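Thermosome subunit (PDB 3AQ1) probably binds and hydrolyses ATP to help unfolded proteins fold, as expected of a group II chaperonin, and was crystallised as an open-state monomer. Local coordinates at residues R176-P182 and E257-A263. Residues are numbered along the deposited sequence; the frame is centred on the assembly and turned at random.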
ATOM      1  N   ARG A 176     -20.506 -22.684 -10.037  1.00 47.76           N
ATOM      2  CA  ARG A 176     -20.795 -23.071 -11.417  1.00 35.78           C
ATOM      3  C   ARG A 176     -22.214 -22.650 -11.735  1.00 44.48           C
ATOM      4  O   ARG A 176     -23.107 -22.809 -10.892  1.00 51.79           O
ATOM      5  CB  ARG A 176     -20.695 -24.576 -11.580  1.00 31.91           C
ATOM      6  CG  ARG A 176     -19.309 -25.119 -11.620  1.00 43.88           C
ATOM      7  CD  ARG A 176     -19.373 -26.612 -11.490  1.00 40.09           C
ATOM      8  NE  ARG A 176     -19.783 -26.984 -10.146  1.00 43.51           N
ATOM      9  CZ  ARG A 176     -20.220 -28.190  -9.806  1.00 57.97           C
ATOM     10  NH1 ARG A 176     -20.321 -29.134 -10.723  1.00 57.62           N
ATOM     11  NH2 ARG A 176     -20.564 -28.451  -8.551  1.00 67.65           N
ATOM     12  N   SER A 177     -22.433 -22.136 -12.944  1.00 32.01           N
ATOM     13  CA  SER A 177     -23.764 -21.668 -13.326  1.00 39.90           C
ATOM     14  C   SER A 177     -24.743 -22.810 -13.545  1.00 47.56           C
ATOM     15  O   SER A 177     -25.962 -22.632 -13.379  1.00 55.62           O
ATOM     16  CB  SER A 177     -23.718 -20.787 -14.575  1.00 35.30           C
ATOM     17  OG  SER A 177     -23.367 -21.560 -15.701  1.00 54.63           O
ATOM     18  N   HIS A 178     -24.209 -23.963 -13.943  1.00 46.98           N
ATOM     19  CA  HIS A 178     -25.011 -25.162 -14.204  1.00 52.72           C
ATOM     20  C   HIS A 178     -24.378 -26.307 -13.428  1.00 52.52           C
ATOM     21  O   HIS A 178     -23.158 -26.453 -13.408  1.00 56.65           O
ATOM     22  CB  HIS A 178     -25.062 -25.475 -15.711  1.00 50.41           C
ATOM     23  CG  HIS A 178     -26.190 -26.378 -16.122  1.00 59.91           C
ATOM     24  ND1 HIS A 178     -26.161 -27.746 -15.938  1.00 56.56           N
ATOM     25  CD2 HIS A 178     -27.365 -26.111 -16.745  1.00 66.90           C
ATOM     26  CE1 HIS A 178     -27.272 -28.278 -16.417  1.00 61.70           C
ATOM     27  NE2 HIS A 178     -28.021 -27.308 -16.912  1.00 65.55           N
ATOM     28  N   PRO A 179     -25.210 -27.119 -12.773  1.00 53.92           N
ATOM     29  CA  PRO A 179     -24.725 -28.151 -11.851  1.00 58.08           C
ATOM     30  C   PRO A 179     -24.070 -29.330 -12.568  1.00 65.87           C
ATOM     31  O   PRO A 179     -23.363 -30.119 -11.932  1.00 69.85           O
ATOM     32  CB  PRO A 179     -25.998 -28.617 -11.141  1.00 47.40           C
ATOM     33  CG  PRO A 179     -27.046 -27.622 -11.510  1.00 52.38           C
ATOM     34  CD  PRO A 179     -26.675 -27.083 -12.835  1.00 53.73           C
ATOM     35  N   ASN A 180     -24.290 -29.461 -13.871  1.00 55.63           N
ATOM     36  CA  ASN A 180     -23.650 -30.562 -14.583  1.00 63.30           C
ATOM     37  C   ASN A 180     -22.286 -30.203 -15.150  1.00 57.38           C
ATOM     38  O   ASN A 180     -21.643 -31.037 -15.772  1.00 58.95           O
ATOM     39  CB  ASN A 180     -24.575 -31.173 -15.643  1.00 66.49           C
ATOM     40  CG  ASN A 180     -25.844 -31.748 -15.035  1.00 80.17           C
ATOM     41  OD1 ASN A 180     -25.896 -32.028 -13.834  1.00 89.36           O
ATOM     42  ND2 ASN A 180     -26.878 -31.914 -15.854  1.00 82.06           N
ATOM     43  N   MET A 181     -21.839 -28.971 -14.914  1.00 51.32           N
ATOM     44  CA  MET A 181     -20.497 -28.565 -15.313  1.00 46.30           C
ATOM     45  C   MET A 181     -19.481 -29.280 -14.441  1.00 44.82           C
ATOM     46  O   MET A 181     -19.781 -29.616 -13.307  1.00 55.15           O
ATOM     47  CB  MET A 181     -20.349 -27.058 -15.200  1.00 43.98           C
ATOM     48  CG  MET A 181     -21.278 -26.310 -16.124  1.00 50.56           C
ATOM     49  SD  MET A 181     -21.219 -24.533 -15.900  1.00 47.99           S
ATOM     50  CE  MET A 181     -22.214 -23.978 -17.270  1.00 36.45           C
ATOM     51  N   PRO A 182     -18.282 -29.543 -14.970  1.00 40.76           N
ATOM     52  CA  PRO A 182     -17.265 -30.293 -14.215  1.00 44.48           C
ATOM     53  C   PRO A 182     -16.811 -29.586 -12.927  1.00 56.63           C
ATOM     54  O   PRO A 182     -16.724 -28.358 -12.891  1.00 60.46           O
ATOM     55  CB  PRO A 182     -16.098 -30.408 -15.220  1.00 37.48           C
ATOM     56  CG  PRO A 182     -16.312 -29.288 -16.185  1.00 31.71           C
ATOM     57  CD  PRO A 182     -17.817 -29.225 -16.329  1.00 42.19           C
ATOM     58  N   GLU A 257     -22.446 -26.397 -21.103  1.00 50.67           N
ATOM     59  CA  GLU A 257     -22.362 -27.487 -20.152  1.00 55.78           C
ATOM     60  C   GLU A 257     -22.080 -28.812 -20.855  1.00 59.71           C
ATOM     61  O   GLU A 257     -21.211 -29.585 -20.427  1.00 53.43           O
ATOM     62  CB  GLU A 257     -23.663 -27.575 -19.366  1.00 55.73           C
ATOM     63  CG  GLU A 257     -23.694 -28.701 -18.400  1.00 56.92           C
ATOM     64  CD  GLU A 257     -24.286 -29.937 -18.992  1.00 56.82           C
ATOM     65  OE1 GLU A 257     -25.451 -29.880 -19.438  1.00 55.75           O
ATOM     66  OE2 GLU A 257     -23.588 -30.969 -18.998  1.00 69.26           O
ATOM     67  N   LYS A 258     -22.812 -29.075 -21.934  1.00 53.67           N
ATOM     68  CA  LYS A 258     -22.616 -30.320 -22.667  1.00 56.57           C
ATOM     69  C   LYS A 258     -21.216 -30.413 -23.274  1.00 53.83           C
ATOM     70  O   LYS A 258     -20.664 -31.501 -23.375  1.00 54.55           O
ATOM     71  CB  LYS A 258     -23.736 -30.581 -23.695  1.00 58.71           C
ATOM     72  CG  LYS A 258     -25.004 -31.243 -23.091  1.00 76.04           C
ATOM     73  CD  LYS A 258     -24.656 -32.576 -22.409  1.00 84.64           C
ATOM     74  CE  LYS A 258     -25.709 -33.047 -21.411  1.00 93.01           C
ATOM     75  NZ  LYS A 258     -25.101 -33.826 -20.271  1.00 91.73           N
ATOM     76  N   ALA A 259     -20.624 -29.276 -23.626  1.00 45.69           N
ATOM     77  CA  ALA A 259     -19.246 -29.265 -24.109  1.00 39.32           C
ATOM     78  C   ALA A 259     -18.158 -29.472 -23.021  1.00 47.16           C
ATOM     79  O   ALA A 259     -16.964 -29.441 -23.319  1.00 48.43           O
ATOM     80  CB  ALA A 259     -18.972 -27.984 -24.933  1.00 30.72           C
ATOM     81  N   GLY A 260     -18.565 -29.674 -21.769  1.00 41.72           N
ATOM     82  CA  GLY A 260     -17.625 -29.906 -20.679  1.00 33.11           C
ATOM     83  C   GLY A 260     -16.998 -28.641 -20.098  1.00 45.31           C
ATOM     84  O   GLY A 260     -15.924 -28.675 -19.479  1.00 40.28           O
ATOM     85  N   ILE A 261     -17.687 -27.521 -20.277  1.00 47.82           N
ATOM     86  CA  ILE A 261     -17.162 -26.219 -19.871  1.00 49.42           C
ATOM     87  C   ILE A 261     -17.636 -25.683 -18.503  1.00 44.22           C
ATOM     88  O   ILE A 261     -18.829 -25.575 -18.221  1.00 49.73           O
ATOM     89  CB  ILE A 261     -17.370 -25.166 -20.986  1.00 47.23           C
ATOM     90  CG1 ILE A 261     -16.672 -25.626 -22.268  1.00 38.45           C
ATOM     91  CG2 ILE A 261     -16.807 -23.835 -20.567  1.00 39.29           C
ATOM     92  CD1 ILE A 261     -16.734 -24.610 -23.383  1.00 38.58           C
ATOM     93  N   TYR A 262     -16.661 -25.361 -17.661  1.00 41.63           N
ATOM     94  CA  TYR A 262     -16.895 -24.737 -16.365  1.00 41.64           C
ATOM     95  C   TYR A 262     -17.191 -23.244 -16.580  1.00 46.95           C
ATOM     96  O   TYR A 262     -16.280 -22.465 -16.918  1.00 41.25           O
ATOM     97  CB  TYR A 262     -15.638 -24.898 -15.501  1.00 31.30           C
ATOM     98  CG  TYR A 262     -15.775 -24.493 -14.042  1.00 45.51           C
ATOM     99  CD1 TYR A 262     -16.023 -23.168 -13.670  1.00 45.27           C
ATOM    100  CD2 TYR A 262     -15.610 -25.433 -13.033  1.00 43.87           C
ATOM    101  CE1 TYR A 262     -16.123 -22.808 -12.333  1.00 38.34           C
ATOM    102  CE2 TYR A 262     -15.711 -25.082 -11.705  1.00 45.38           C
ATOM    103  CZ  TYR A 262     -15.972 -23.776 -11.360  1.00 43.27           C
ATOM    104  OH  TYR A 262     -16.065 -23.464 -10.029  1.00 40.11           O
ATOM    105  N   ALA A 263     -18.453 -22.845 -16.408  1.00 35.00           N
ATOM    106  CA  ALA A 263     -18.814 -21.439 -16.589  1.00 39.70           C
ATOM    107  C   ALA A 263     -19.433 -20.822 -15.343  1.00 39.08           C
ATOM    108  O   ALA A 263     -20.192 -21.463 -14.630  1.00 46.85           O
ATOM    109  CB  ALA A 263     -19.729 -21.246 -17.800  1.00 36.57           C
TER
HETATM  110  O   HOH W   1     -20.319 -30.977 -18.098  1.00 39.95           O
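Loop 176-182 packs on the turn from helix 250-258 into strand 262-264, far from the centre of the chain, through one backbone hydrogen bond and the side chains of Met181, Pro182, Arg176, Tyr262 and Glu257. Ser177 N donates to Ala263 O at 2.9 Å, and the bond is nearly straight at 164°. The Met181 side chain runs toward strand 262-264. With chi2 and chi3 both anti, the extended chain puts SD by Ala263 N, a weak hydrogen bond of 3.3 Å, and CE by Ala263 CB, 3.7 Å away. Pro182 CG meets Gly260 O at 3.4 Å. Helix 250-258 ends in a Schellman motif, with Gly260 at positive phi (81°). This helix links the parallel strands 241-244 and 262-264 of a mixed sheet, a beta-alpha-beta crossover. At the strand, Arg176 CG lies over one face of the Tyr262 ring, a CH-pi contact 3.7 Å from the centroid. The Arg176 chain bends at chi3 (-70°). Its NH1 donates a hydrogen bond to Met181 O at 2.7 Å, with the acceptor in the guanidinium plane, while NH2 forms a salt bridge with Glu303. Tyr262 OH bonds to Thr312. At the helix end, Glu257 CB lies over one face of the His178 ring, offset toward its rim. His178 ND1 accepts a hydrogen bond from Asn180 N, 3.3 Å away and close to the ring plane, within the type I turn from His178 to Met181. A water lies between Asn180 O and Glu257 O, within hydrogen-bonding distance of both.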